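Local coordinates for protein type C neurotoxin (Clostridium botulinum, PDB 3PME) that probably binds gangliosides and phospholipid at nerve-cell membranes, as the receptor-binding domain of a C/D mosaic botulinum neurotoxin, at residues S72-I77 against I212-Q217; N92-K95 against W100-C103; E236-N241 against K266-N271; Q357-F362 against T390-K395. All coordinates share one frame; numbering follows the deposited sequence.

How the interactions relate
Interactions 1 and 2 lie on the lectin-like half, interaction 1 joining its sheet to the helix that follows in the chain, and interactions 3 and 4 in the trefoil half. Interaction 3 is the buried contact, with a tyrosine ring lying against a loop backbone. Interaction 4 is a surface contact of two rings and a water. Interactions 1 and 2 are partly buried, each using a tryptophan. In interaction 1 the indole N-H bonds a helix glutamine. In interaction 2 a ring face covers a serine next to paired strands. Phe73 packs on Leu102 between interactions 1 and 2, and Met239 on Ile358 between 3 and 4. Interactions 2 and 4 lie farthest apart, centres about 49 Å.

Interaction 1 of 4, residues S72-I77 against I212-Q217; sequences SFWIKI and IVYEGQ
Within 212-217, Val213 is the first residue to approach strand 72-77, with CG1 4.3 Å from OG of Ser72. The same side chain also rests on Phe142 of the neighbouring strand. Tyr214 comes next. Its CG is anti to the backbone N (chi1 176°), and this swings the ring to the far end of the Trp74 indole. There CE1 of Tyr214 comes within 3.5 Å of CH2 of Trp74. The two ring planes are only 25° apart, but they are offset so far that they hardly overlap. The carbonyl O of Tyr214 sits in the indole plane, at the edge near CZ2. Gln217, about one turn on, brings the polar part. Its CB lies 3.4 Å from NE1 of Trp74, and its extended chain carries the amide along the indole edge. NE1 of Trp74 donates to OE1 of Gln217 at 2.9 Å. The acceptor is almost in the indole plane. A water bound by OG of Ser72 donates to the same OE1. Arg196 forms a cation-pi contact with Trp74 and also bonds the carbonyl O of Gln217. The contact thus fixes the helix that follows the lectin-like sheet onto one face of that sheet. Two donors on OE1 favour one flip of the Gln217 amide, and the indole N-H has its acceptor.

Interaction 2 of 4, residues N92-K95 against W100-C103; sequences NSIK and WKLC
A beta hairpin of strands 92-95 and 100-105, in the lectin-like half of the domain, is closed by Ser93 and Trp100. They form an antiparallel hydrogen-bonded pair. N of Ser93 donates to O of Trp100 at 2.8 Å, and N of Trp100 returns a bond to O of Ser93 at 3.1 Å. The second donor stands well above the carbonyl plane. Their side chains share one face of the sheet, and there CB of Ser93 lies over one face of the Trp100 indole, 3.6 Å from the centroid of the five-membered ring, in a CH-pi contact. Trp100 reaches it with CG placed between its backbone N and carbonyl carbon (chi1 57°), which folds the ring back toward Ser93. Trp111 meets the indole as well. Asn92 and Lys101 pair on the other side, where OD1 of Asn92 lies 4.1 Å from CB of Lys101. That OD1 also accepts from N of Ile94 at 3.0 Å, an Asx turn. CG1 of Ile94 reaches the backbone of Trp100, 3.6 Å from its O. OG of Ser93 is hydrogen-bonded to O of Thr178. It also takes a weak bond from a water, and that water accepts from NE1 of Trp100 at 3.0 Å.

Interaction 3 of 4, residues E236-N241 against K266-N271; sequences EYYMIN and KLYTKN. With SO4 (sulfate ion), chain C.
Tyr238 lays one face of its ring against the backbone of Tyr268 and Thr269. CA of Tyr268 stands over that face, 4.0 Å from the ring centroid, in a CH-pi contact. N of Thr269 lies over the same face, 3.5 Å from CE1 of Tyr238. The two tyrosine side chains cross at about a right angle, yet their ring planes differ by only 27°. The rings barely overlap. CE2 of Tyr238 touches CB of Tyr268 at 3.7 Å. OG1 of Thr269 comes in beside CD1 of Tyr238, and the two side chains run past each other in opposite directions. The contact lies in the beta-trefoil half, where strand 238-241 pairs with strand 403-406 and the loop 266-271 packs against it. OH of Tyr268 is hydrogen-bonded to O of Trp412, and the two rings meet edge-to-face. OH of Tyr238 shares a water with O of Thr269, the latter weakly, and bonds His416 of the C-terminal histidine tag, absent from the natural toxin. NZ of Lys270 bonds O3 of a sulfate, probably from the crystallisation liquor, at 3.0 Å. ND2 of Asn271 bonds its O2 at 2.7 Å, and the hydroxyls of Tyr248 and Tyr299 hold the ion.

Interaction 4 of 4, residues Q357-F362 against T390-K395; sequences QIFSSF and TNYETK
Tyr392 meets Phe359 across the surface of the beta-trefoil half of the domain. Tyr392 belongs to the loop after strand 383-389, and Phe359 to strand 356-360. Followed outward, the tyrosine side chain starts at a CB that points toward the strand. Its CG sits between the backbone N and the carbonyl carbon (chi1 53°), which turns the ring toward Phe359. The ring then makes contact through one side and its tip. CE1 of Tyr392 reaches CE1 of Phe359 at 3.7 Å, arriving near the plane of the phenylalanine ring, at its edge. CZ of Tyr392 lies 3.9 Å from CD1 of Phe359. At the tip, OH of Tyr392 lies 3.7 Å from the same CD1. The ring planes make an angle of 48°, and the pair is neither a stack nor a T-shaped contact. OH of Tyr392 is also hydrogen-bonded to a water at 2.8 Å. That water donates to O of Ser360 at 3.2 Å, so the strand is joined to the tyrosine through its backbone as well. Around the pair, Phe359 rests on Met367 of the adjacent strand 366-373. At the start of the loop, OG1 of Thr390 donates to OD1 of Asn391 and is hydrogen-bonded to N of Cys325, whose disulfide partner is Cys321. No direct hydrogen bond joins the two segments. The contact is apolar where CE1 and CZ of Tyr392 approach Phe359 and polar at the hydroxyl, where one water carries the link to the strand.

Interaction 1 of 4, residues S72-I77 against I212-Q217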
loop_
_atom_site.group_PDB
_atom_site.type_symbol
_atom_site.label_atom_id
_atom_site.label_comp_id
_atom_site.label_asym_id
_atom_site.label_seq_id
_atom_site.Cartn_x
_atom_site.Cartn_y
_atom_site.Cartn_z
ATOM N N SER A 72 0.283 -11.996 12.887
ATOM C CA SER A 72 0.295 -11.342 11.585
ATOM C C SER A 72 -0.660 -10.157 11.556
ATOM O O SER A 72 -1.677 -10.157 12.232
ATOM C CB SER A 72 -0.042 -12.326 10.465
ATOM O OG SER A 72 -1.408 -12.711 10.506
ATOM N N PHE A 73 -0.313 -9.137 10.779
ATOM C CA PHE A 73 -1.166 -7.957 10.620
ATOM C C PHE A 73 -0.527 -7.082 9.570
ATOM O O PHE A 73 0.648 -7.257 9.258
ATOM C CB PHE A 73 -1.261 -7.160 11.927
ATOM C CG PHE A 73 0.078 -6.741 12.492
ATOM C CD1 PHE A 73 0.782 -7.594 13.335
ATOM C CD2 PHE A 73 0.626 -5.502 12.195
ATOM C CE1 PHE A 73 2.012 -7.229 13.857
ATOM C CE2 PHE A 73 1.860 -5.117 12.715
ATOM C CZ PHE A 73 2.566 -5.994 13.553
ATOM N N TRP A 74 -1.292 -6.136 9.021
ATOM C CA TRP A 74 -0.711 -5.111 8.161
ATOM C C TRP A 74 -0.656 -3.823 8.957
ATOM O O TRP A 74 -1.491 -3.585 9.828
ATOM C CB TRP A 74 -1.571 -4.876 6.911
ATOM C CG TRP A 74 -1.783 -6.088 6.081
ATOM C CD1 TRP A 74 -2.457 -7.221 6.436
ATOM C CD2 TRP A 74 -1.327 -6.293 4.741
ATOM N NE1 TRP A 74 -2.448 -8.115 5.402
ATOM C CE2 TRP A 74 -1.754 -7.576 4.349
ATOM C CE3 TRP A 74 -0.602 -5.511 3.830
ATOM C CZ2 TRP A 74 -1.472 -8.102 3.088
ATOM C CZ3 TRP A 74 -0.329 -6.032 2.574
ATOM C CH2 TRP A 74 -0.764 -7.314 2.214
ATOM N N ILE A 75 0.306 -2.968 8.640
ATOM C CA ILE A 75 0.426 -1.691 9.318
ATOM C C ILE A 75 0.779 -0.593 8.301
ATOM O O ILE A 75 1.404 -0.860 7.268
ATOM C CB ILE A 75 1.469 -1.778 10.470
ATOM C CG1 ILE A 75 1.394 -0.555 11.396
ATOM C CG2 ILE A 75 2.880 -2.041 9.919
ATOM C CD1 ILE A 75 2.097 -0.779 12.745
ATOM N N LYS A 76 0.356 0.628 8.616
ATOM C CA LYS A 76 0.560 1.798 7.766
ATOM C C LYS A 76 0.824 2.949 8.728
ATOM O O LYS A 76 -0.032 3.275 9.550
ATOM C CB LYS A 76 -0.696 2.062 6.930
ATOM C CG LYS A 76 -0.643 3.330 6.099
ATOM C CD LYS A 76 -1.873 3.398 5.195
ATOM C CE LYS A 76 -1.909 4.697 4.374
ATOM N NZ LYS A 76 -2.266 5.860 5.233
ATOM N N ILE A 77 2.019 3.534 8.658
ATOM C CA ILE A 77 2.476 4.503 9.651
ATOM C C ILE A 77 2.696 5.871 8.991
ATOM O O ILE A 77 3.453 5.987 8.041
ATOM C CB ILE A 77 3.760 4.017 10.362
ATOM C CG1 ILE A 77 3.548 2.611 10.931
ATOM C CG2 ILE A 77 4.144 4.963 11.487
ATOM C CD1 ILE A 77 4.845 1.859 11.166
ATOM N N ILE A 212 0.595 -17.504 1.922
ATOM C CA ILE A 212 -0.820 -17.706 1.648
ATOM C C ILE A 212 -1.656 -16.642 2.360
ATOM O O ILE A 212 -2.568 -16.065 1.767
ATOM C CB ILE A 212 -1.263 -19.120 2.048
ATOM C CG1 ILE A 212 -0.615 -20.135 1.105
ATOM C CG2 ILE A 212 -2.774 -19.247 1.985
ATOM C CD1 ILE A 212 -0.849 -21.574 1.506
ATOM N N VAL A 213 -1.331 -16.369 3.620
ATOM C CA VAL A 213 -2.004 -15.300 4.356
ATOM C C VAL A 213 -1.795 -13.947 3.662
ATOM O O VAL A 213 -2.749 -13.216 3.410
ATOM C CB VAL A 213 -1.545 -15.234 5.828
ATOM C CG1 VAL A 213 -2.276 -14.108 6.575
ATOM C CG2 VAL A 213 -1.794 -16.567 6.528
ATOM N N TYR A 214 -0.550 -13.634 3.337
ATOM C CA TYR A 214 -0.205 -12.402 2.624
ATOM C C TYR A 214 -1.005 -12.224 1.334
ATOM O O TYR A 214 -1.642 -11.184 1.121
ATOM C CB TYR A 214 1.295 -12.401 2.324
ATOM C CG TYR A 214 1.834 -11.248 1.494
ATOM C CD1 TYR A 214 1.624 -9.918 1.864
ATOM C CD2 TYR A 214 2.615 -11.497 0.370
ATOM C CE1 TYR A 214 2.162 -8.868 1.107
ATOM C CE2 TYR A 214 3.145 -10.473 -0.385
ATOM C CZ TYR A 214 2.916 -9.157 -0.018
ATOM O OH TYR A 214 3.464 -8.150 -0.776
ATOM N N GLU A 215 -0.985 -13.228 0.465
ATOM C CA GLU A 215 -1.654 -13.074 -0.829
ATOM C C GLU A 215 -3.176 -13.018 -0.699
ATOM O O GLU A 215 -3.859 -12.335 -1.478
ATOM C CB GLU A 215 -1.211 -14.161 -1.804
ATOM C CG GLU A 215 0.274 -14.104 -2.094
ATOM C CD GLU A 215 0.606 -14.407 -3.538
ATOM O OE1 GLU A 215 -0.314 -14.379 -4.383
ATOM O OE2 GLU A 215 1.791 -14.665 -3.829
ATOM N N GLY A 216 -3.708 -13.719 0.293
ATOM C CA GLY A 216 -5.130 -13.670 0.559
ATOM C C GLY A 216 -5.526 -12.256 0.928
ATOM O O GLY A 216 -6.493 -11.701 0.399
ATOM N N GLN A 217 -4.740 -11.649 1.807
ATOM C CA GLN A 217 -5.128 -10.391 2.426
ATOM C C GLN A 217 -4.725 -9.152 1.632
ATOM O O GLN A 217 -5.185 -8.049 1.935
ATOM C CB GLN A 217 -4.575 -10.316 3.846
ATOM C CG GLN A 217 -5.193 -11.357 4.785
ATOM C CD GLN A 217 -4.594 -11.305 6.168
ATOM O OE1 GLN A 217 -3.615 -10.601 6.400
ATOM N NE2 GLN A 217 -5.189 -12.035 7.099
HETATM O O HOH W 1 -3.005 -11.070 9.064
#

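Interaction 2 of 4, residues N92-K95 against W100-C103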
loop_
_atom_site.group_PDB
_atom_site.type_symbol
_atom_site.label_atom_id
_atom_site.label_comp_id
_atom_site.label_asym_id
_atom_site.label_seq_id
_atom_site.Cartn_x
_atom_site.Cartn_y
_atom_site.Cartn_z
ATOM N N ASN A 92 0.633 -3.537 23.289
ATOM C CA ASN A 92 1.287 -3.854 24.557
ATOM C C ASN A 92 0.697 -5.083 25.210
ATOM O O ASN A 92 -0.503 -5.132 25.482
ATOM C CB ASN A 92 1.159 -2.671 25.515
ATOM C CG ASN A 92 2.096 -2.771 26.693
ATOM O OD1 ASN A 92 2.796 -3.770 26.868
ATOM N ND2 ASN A 92 2.128 -1.722 27.508
ATOM N N SER A 93 1.541 -6.079 25.454
ATOM C CA SER A 93 1.129 -7.260 26.199
ATOM C C SER A 93 2.227 -7.617 27.193
ATOM O O SER A 93 2.595 -8.786 27.336
ATOM C CB SER A 93 0.807 -8.429 25.262
ATOM O OG SER A 93 -0.000 -9.405 25.909
ATOM N N ILE A 94 2.753 -6.582 27.846
ATOM C CA ILE A 94 3.690 -6.731 28.957
ATOM C C ILE A 94 2.976 -6.420 30.263
ATOM O O ILE A 94 2.407 -5.341 30.423
ATOM C CB ILE A 94 4.860 -5.747 28.851
ATOM C CG1 ILE A 94 5.639 -5.972 27.563
ATOM C CG2 ILE A 94 5.790 -5.880 30.073
ATOM C CD1 ILE A 94 6.328 -7.269 27.512
ATOM N N LYS A 95 3.011 -7.367 31.194
ATOM C CA LYS A 95 2.491 -7.153 32.536
ATOM C C LYS A 95 3.470 -7.784 33.508
ATOM O O LYS A 95 3.993 -8.860 33.246
ATOM C CB LYS A 95 1.123 -7.810 32.695
ATOM C CG LYS A 95 0.018 -7.086 31.949
ATOM C CD LYS A 95 -0.054 -5.626 32.371
ATOM C CE LYS A 95 -1.030 -4.841 31.503
ATOM N NZ LYS A 95 -0.566 -4.706 30.088
ATOM N N TRP A 100 5.125 -9.504 25.660
ATOM C CA TRP A 100 5.606 -9.004 24.369
ATOM C C TRP A 100 5.004 -7.646 24.073
ATOM O O TRP A 100 3.976 -7.278 24.649
ATOM C CB TRP A 100 5.264 -9.980 23.243
ATOM C CG TRP A 100 3.785 -10.284 23.108
ATOM C CD1 TRP A 100 3.081 -11.260 23.759
ATOM C CD2 TRP A 100 2.841 -9.597 22.276
ATOM N NE1 TRP A 100 1.760 -11.225 23.375
ATOM C CE2 TRP A 100 1.591 -10.219 22.458
ATOM C CE3 TRP A 100 2.939 -8.525 21.380
ATOM C CZ2 TRP A 100 0.434 -9.795 21.785
ATOM C CZ3 TRP A 100 1.795 -8.112 20.711
ATOM C CH2 TRP A 100 0.562 -8.746 20.921
ATOM N N LYS A 101 5.653 -6.892 23.184
ATOM C CA LYS A 101 5.072 -5.640 22.703
ATOM C C LYS A 101 5.605 -5.298 21.318
ATOM O O LYS A 101 6.627 -5.818 20.877
ATOM C CB LYS A 101 5.340 -4.488 23.685
ATOM C CG LYS A 101 6.810 -4.144 23.880
ATOM C CD LYS A 101 6.975 -2.908 24.767
ATOM C CE LYS A 101 8.440 -2.690 25.112
ATOM N NZ LYS A 101 8.628 -1.559 26.061
ATOM N N LEU A 102 4.867 -4.443 20.621
ATOM C CA LEU A 102 5.305 -3.880 19.353
ATOM C C LEU A 102 5.462 -2.383 19.531
ATOM O O LEU A 102 4.557 -1.712 20.043
ATOM C CB LEU A 102 4.277 -4.137 18.259
ATOM C CG LEU A 102 4.642 -3.595 16.868
ATOM C CD1 LEU A 102 5.736 -4.445 16.236
ATOM C CD2 LEU A 102 3.404 -3.560 15.981
ATOM N N CYS A 103 6.608 -1.861 19.106
ATOM C CA CYS A 103 6.873 -0.421 19.159
ATOM C C CYS A 103 7.257 0.124 17.796
ATOM O O CYS A 103 7.640 -0.620 16.893
ATOM C CB CYS A 103 8.022 -0.113 20.118
ATOM S SG CYS A 103 7.831 -0.789 21.763
HETATM O O HOH W 2 -0.378 -12.560 24.991
#

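Interaction 3 of 4, residues E236-N241 against K266-N271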
loop_
_atom_site.group_PDB
_atom_site.type_symbol
_atom_site.label_atom_id
_atom_site.label_comp_id
_atom_site.label_asym_id
_atom_site.label_seq_id
_atom_site.Cartn_x
_atom_site.Cartn_y
_atom_site.Cartn_z
ATOM N N GLU A 236 -9.046 11.848 -6.988
ATOM C CA GLU A 236 -7.939 12.485 -7.678
ATOM C C GLU A 236 -6.641 11.765 -7.356
ATOM O O GLU A 236 -6.350 11.466 -6.193
ATOM C CB GLU A 236 -7.847 13.969 -7.325
ATOM C CG GLU A 236 -8.998 14.751 -7.939
ATOM C CD GLU A 236 -8.891 16.254 -7.745
ATOM O OE1 GLU A 236 -7.880 16.719 -7.188
ATOM O OE2 GLU A 236 -9.834 16.961 -8.169
ATOM N N TYR A 237 -5.867 11.491 -8.395
ATOM C CA TYR A 237 -4.543 10.886 -8.223
ATOM C C TYR A 237 -3.502 11.630 -9.011
ATOM O O TYR A 237 -3.753 12.016 -10.156
ATOM C CB TYR A 237 -4.524 9.440 -8.722
ATOM C CG TYR A 237 -5.405 8.530 -7.919
ATOM C CD1 TYR A 237 -5.043 8.144 -6.631
ATOM C CD2 TYR A 237 -6.592 8.046 -8.444
ATOM C CE1 TYR A 237 -5.868 7.296 -5.877
ATOM C CE2 TYR A 237 -7.407 7.214 -7.709
ATOM C CZ TYR A 237 -7.046 6.840 -6.430
ATOM O OH TYR A 237 -7.874 6.011 -5.717
ATOM N N TYR A 238 -2.326 11.813 -8.422
ATOM C CA TYR A 238 -1.172 12.206 -9.212
ATOM C C TYR A 238 -0.631 10.933 -9.819
ATOM O O TYR A 238 -0.048 10.081 -9.120
ATOM C CB TYR A 238 -0.134 12.922 -8.351
ATOM C CG TYR A 238 -0.704 14.154 -7.679
ATOM C CD1 TYR A 238 -0.786 15.370 -8.366
ATOM C CD2 TYR A 238 -1.191 14.098 -6.377
ATOM C CE1 TYR A 238 -1.323 16.497 -7.755
ATOM C CE2 TYR A 238 -1.723 15.222 -5.760
ATOM C CZ TYR A 238 -1.790 16.411 -6.460
ATOM O OH TYR A 238 -2.323 17.520 -5.840
ATOM N N MET A 239 -0.880 10.773 -11.111
ATOM C CA MET A 239 -0.452 9.588 -11.832
ATOM C C MET A 239 1.029 9.697 -12.169
ATOM O O MET A 239 1.457 10.677 -12.769
ATOM C CB MET A 239 -1.281 9.430 -13.100
ATOM C CG MET A 239 -0.914 8.226 -13.941
ATOM S SD MET A 239 -2.052 8.125 -15.340
ATOM C CE MET A 239 -1.491 6.619 -16.131
ATOM N N ILE A 240 1.811 8.706 -11.755
ATOM C CA ILE A 240 3.232 8.705 -12.050
ATOM C C ILE A 240 3.683 7.401 -12.684
ATOM O O ILE A 240 3.114 6.332 -12.442
ATOM C CB ILE A 240 4.097 8.962 -10.785
ATOM C CG1 ILE A 240 3.771 7.944 -9.690
ATOM C CG2 ILE A 240 3.894 10.393 -10.286
ATOM C CD1 ILE A 240 4.880 7.803 -8.640
ATOM N N ASN A 241 4.710 7.502 -13.510
ATOM C CA ASN A 241 5.454 6.337 -13.918
ATOM C C ASN A 241 6.441 5.952 -12.817
ATOM O O ASN A 241 7.046 6.817 -12.188
ATOM C CB ASN A 241 6.207 6.622 -15.208
ATOM C CG ASN A 241 6.848 5.385 -15.772
ATOM O OD1 ASN A 241 8.016 5.099 -15.508
ATOM N ND2 ASN A 241 6.074 4.614 -16.525
ATOM N N LYS A 266 8.506 16.927 -3.287
ATOM C CA LYS A 266 7.077 16.771 -3.025
ATOM C C LYS A 266 6.420 15.679 -3.857
ATOM O O LYS A 266 6.714 15.530 -5.051
ATOM C CB LYS A 266 6.343 18.095 -3.253
ATOM C CG LYS A 266 6.619 19.143 -2.194
ATOM C CD LYS A 266 6.166 20.516 -2.644
ATOM C CE LYS A 266 4.670 20.584 -2.908
ATOM N NZ LYS A 266 4.268 21.984 -3.240
ATOM N N LEU A 267 5.525 14.920 -3.226
ATOM C CA LEU A 267 4.727 13.928 -3.939
ATOM C C LEU A 267 3.474 14.511 -4.571
ATOM O O LEU A 267 3.002 14.020 -5.594
ATOM C CB LEU A 267 4.302 12.811 -2.991
ATOM C CG LEU A 267 5.409 11.955 -2.403
ATOM C CD1 LEU A 267 4.785 10.936 -1.481
ATOM C CD2 LEU A 267 6.158 11.287 -3.540
ATOM N N TYR A 268 2.888 15.524 -3.942
ATOM C CA TYR A 268 1.658 16.085 -4.461
ATOM C C TYR A 268 2.051 17.240 -5.357
ATOM O O TYR A 268 2.464 18.299 -4.872
ATOM C CB TYR A 268 0.732 16.555 -3.338
ATOM C CG TYR A 268 0.407 15.494 -2.303
ATOM C CD1 TYR A 268 0.231 14.161 -2.666
ATOM C CD2 TYR A 268 0.248 15.838 -0.967
ATOM C CE1 TYR A 268 -0.076 13.200 -1.715
ATOM C CE2 TYR A 268 -0.060 14.883 -0.009
ATOM C CZ TYR A 268 -0.218 13.572 -0.389
ATOM O OH TYR A 268 -0.532 12.635 0.580
ATOM N N THR A 269 1.920 17.021 -6.663
ATOM C CA THR A 269 2.499 17.918 -7.662
ATOM C C THR A 269 1.411 18.765 -8.352
ATOM O O THR A 269 0.838 19.654 -7.725
ATOM C CB THR A 269 3.347 17.133 -8.685
ATOM O OG1 THR A 269 2.535 16.125 -9.303
ATOM C CG2 THR A 269 4.549 16.456 -7.983
ATOM N N LYS A 270 1.123 18.481 -9.621
ATOM C CA LYS A 270 0.137 19.243 -10.396
ATOM C C LYS A 270 -0.677 18.332 -11.310
ATOM O O LYS A 270 -0.254 17.212 -11.636
ATOM C CB LYS A 270 0.851 20.277 -11.280
ATOM C CG LYS A 270 1.649 21.317 -10.535
ATOM C CD LYS A 270 2.280 22.295 -11.512
ATOM C CE LYS A 270 1.291 22.670 -12.589
ATOM N NZ LYS A 270 1.605 24.001 -13.187
ATOM N N ASN A 271 -1.819 18.849 -11.767
ATOM C CA ASN A 271 -2.664 18.158 -12.741
ATOM C C ASN A 271 -3.033 16.719 -12.369
ATOM O O ASN A 271 -2.812 15.799 -13.150
ATOM C CB ASN A 271 -2.019 18.168 -14.134
ATOM C CG ASN A 271 -1.668 19.567 -14.608
ATOM O OD1 ASN A 271 -2.306 20.550 -14.221
ATOM N ND2 ASN A 271 -0.663 19.662 -15.468
HETATM S S SO4 C . 1.328 23.005 -16.864
HETATM O O1 SO4 C . 2.745 22.678 -16.699
HETATM O O2 SO4 C . 0.481 21.955 -16.327
HETATM O O3 SO4 C . 1.053 24.248 -16.147
HETATM O O4 SO4 C . 1.025 23.179 -18.284
HETATM O O HOH W 3 -2.615 19.757 -7.543
HETATM O O HOH W 4 -1.809 13.007 -12.841
#

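Interaction 4 of 4, residues Q357-F362 against T390-K395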
loop_
_atom_site.group_PDB
_atom_site.type_symbol
_atom_site.label_atom_id
_atom_site.label_comp_id
_atom_site.label_asym_id
_atom_site.label_seq_id
_atom_site.Cartn_x
_atom_site.Cartn_y
_atom_site.Cartn_z
ATOM N N GLN A 357 -0.180 -2.053 -14.578
ATOM C CA GLN A 357 0.043 -1.816 -16.008
ATOM C C GLN A 357 -1.259 -1.407 -16.689
ATOM O O GLN A 357 -2.347 -1.785 -16.256
ATOM C CB GLN A 357 0.662 -3.056 -16.659
ATOM C CG GLN A 357 2.078 -3.308 -16.149
ATOM C CD GLN A 357 2.640 -4.665 -16.535
ATOM O OE1 GLN A 357 1.957 -5.688 -16.464
ATOM N NE2 GLN A 357 3.912 -4.676 -16.930
ATOM N N ILE A 358 -1.139 -0.624 -17.748
ATOM C CA ILE A 358 -2.307 -0.048 -18.404
ATOM C C ILE A 358 -2.207 -0.385 -19.878
ATOM O O ILE A 358 -1.150 -0.211 -20.491
ATOM C CB ILE A 358 -2.351 1.472 -18.212
ATOM C CG1 ILE A 358 -2.441 1.821 -16.722
ATOM C CG2 ILE A 358 -3.543 2.066 -18.961
ATOM C CD1 ILE A 358 -2.077 3.256 -16.419
ATOM N N PHE A 359 -3.304 -0.899 -20.427
ATOM C CA PHE A 359 -3.325 -1.410 -21.791
ATOM C C PHE A 359 -4.449 -0.786 -22.570
ATOM O O PHE A 359 -5.415 -0.290 -21.997
ATOM C CB PHE A 359 -3.533 -2.928 -21.780
ATOM C CG PHE A 359 -2.481 -3.669 -21.016
ATOM C CD1 PHE A 359 -1.305 -4.062 -21.637
ATOM C CD2 PHE A 359 -2.651 -3.948 -19.671
ATOM C CE1 PHE A 359 -0.319 -4.747 -20.930
ATOM C CE2 PHE A 359 -1.664 -4.618 -18.955
ATOM C CZ PHE A 359 -0.498 -5.013 -19.588
ATOM N N SER A 360 -4.314 -0.817 -23.888
ATOM C CA SER A 360 -5.410 -0.448 -24.775
ATOM C C SER A 360 -5.541 -1.513 -25.850
ATOM O O SER A 360 -4.538 -2.061 -26.319
ATOM C CB SER A 360 -5.134 0.906 -25.427
ATOM O OG SER A 360 -6.013 1.122 -26.517
ATOM N N SER A 361 -6.774 -1.802 -26.249
ATOM C CA SER A 361 -6.988 -2.725 -27.357
ATOM C C SER A 361 -7.713 -2.038 -28.504
ATOM O O SER A 361 -8.345 -2.693 -29.335
ATOM C CB SER A 361 -7.738 -3.973 -26.888
ATOM O OG SER A 361 -8.895 -3.621 -26.163
ATOM N N PHE A 362 -7.616 -0.711 -28.560
ATOM C CA PHE A 362 -8.191 0.023 -29.684
ATOM C C PHE A 362 -7.293 -0.112 -30.907
ATOM O O PHE A 362 -6.154 0.373 -30.914
ATOM C CB PHE A 362 -8.430 1.496 -29.348
ATOM C CG PHE A 362 -9.300 2.205 -30.356
ATOM C CD1 PHE A 362 -10.672 2.014 -30.358
ATOM C CD2 PHE A 362 -8.741 3.040 -31.305
ATOM C CE1 PHE A 362 -11.479 2.656 -31.292
ATOM C CE2 PHE A 362 -9.541 3.694 -32.241
ATOM C CZ PHE A 362 -10.912 3.498 -32.233
ATOM N N THR A 390 3.066 -0.849 -29.170
ATOM C CA THR A 390 2.706 -2.211 -29.552
ATOM C C THR A 390 3.885 -3.158 -29.355
ATOM O O THR A 390 5.002 -2.723 -29.060
ATOM C CB THR A 390 2.265 -2.299 -31.030
ATOM O OG1 THR A 390 3.387 -2.015 -31.878
ATOM C CG2 THR A 390 1.126 -1.326 -31.328
ATOM N N ASN A 391 3.633 -4.453 -29.520
ATOM C CA ASN A 391 4.701 -5.436 -29.457
ATOM C C ASN A 391 5.489 -5.286 -28.161
ATOM O O ASN A 391 6.712 -5.107 -28.168
ATOM C CB ASN A 391 5.615 -5.256 -30.669
ATOM C CG ASN A 391 4.866 -5.406 -31.975
ATOM O OD1 ASN A 391 4.574 -4.424 -32.663
ATOM N ND2 ASN A 391 4.519 -6.643 -32.308
ATOM N N TYR A 392 4.780 -5.377 -27.044
ATOM C CA TYR A 392 5.342 -5.002 -25.758
ATOM C C TYR A 392 5.710 -6.186 -24.880
ATOM O O TYR A 392 5.969 -6.011 -23.694
ATOM C CB TYR A 392 4.345 -4.110 -25.010
ATOM C CG TYR A 392 2.957 -4.708 -24.884
ATOM C CD1 TYR A 392 2.685 -5.691 -23.942
ATOM C CD2 TYR A 392 1.913 -4.281 -25.707
ATOM C CE1 TYR A 392 1.412 -6.236 -23.819
ATOM C CE2 TYR A 392 0.645 -4.819 -25.590
ATOM C CZ TYR A 392 0.401 -5.800 -24.644
ATOM O OH TYR A 392 -0.873 -6.323 -24.528
ATOM N N GLU A 393 5.733 -7.381 -25.464
ATOM C CA GLU A 393 5.985 -8.597 -24.694
ATOM C C GLU A 393 7.269 -8.495 -23.868
ATOM O O GLU A 393 7.309 -8.912 -22.702
ATOM C CB GLU A 393 6.040 -9.815 -25.627
ATOM C CG GLU A 393 4.761 -10.055 -26.450
ATOM C CD GLU A 393 4.618 -9.135 -27.668
ATOM O OE1 GLU A 393 5.598 -8.462 -28.054
ATOM O OE2 GLU A 393 3.511 -9.097 -28.253
ATOM N N THR A 394 8.314 -7.924 -24.462
ATOM C CA THR A 394 9.613 -7.848 -23.794
ATOM C C THR A 394 9.697 -6.733 -22.762
ATOM O O THR A 394 10.711 -6.597 -22.074
ATOM C CB THR A 394 10.756 -7.652 -24.803
ATOM O OG1 THR A 394 10.506 -6.477 -25.584
ATOM C CG2 THR A 394 10.854 -8.850 -25.722
ATOM N N LYS A 395 8.633 -5.941 -22.652
ATOM C CA LYS A 395 8.608 -4.823 -21.714
ATOM C C LYS A 395 7.741 -5.088 -20.490
ATOM O O LYS A 395 7.616 -4.223 -19.619
ATOM C CB LYS A 395 8.114 -3.549 -22.409
ATOM C CG LYS A 395 9.123 -2.916 -23.350
ATOM C CD LYS A 395 10.291 -2.316 -22.582
ATOM C CE LYS A 395 11.214 -1.516 -23.495
ATOM N NZ LYS A 395 12.411 -1.026 -22.748
HETATM O O HOH W 5 -2.924 -4.460 -24.966
#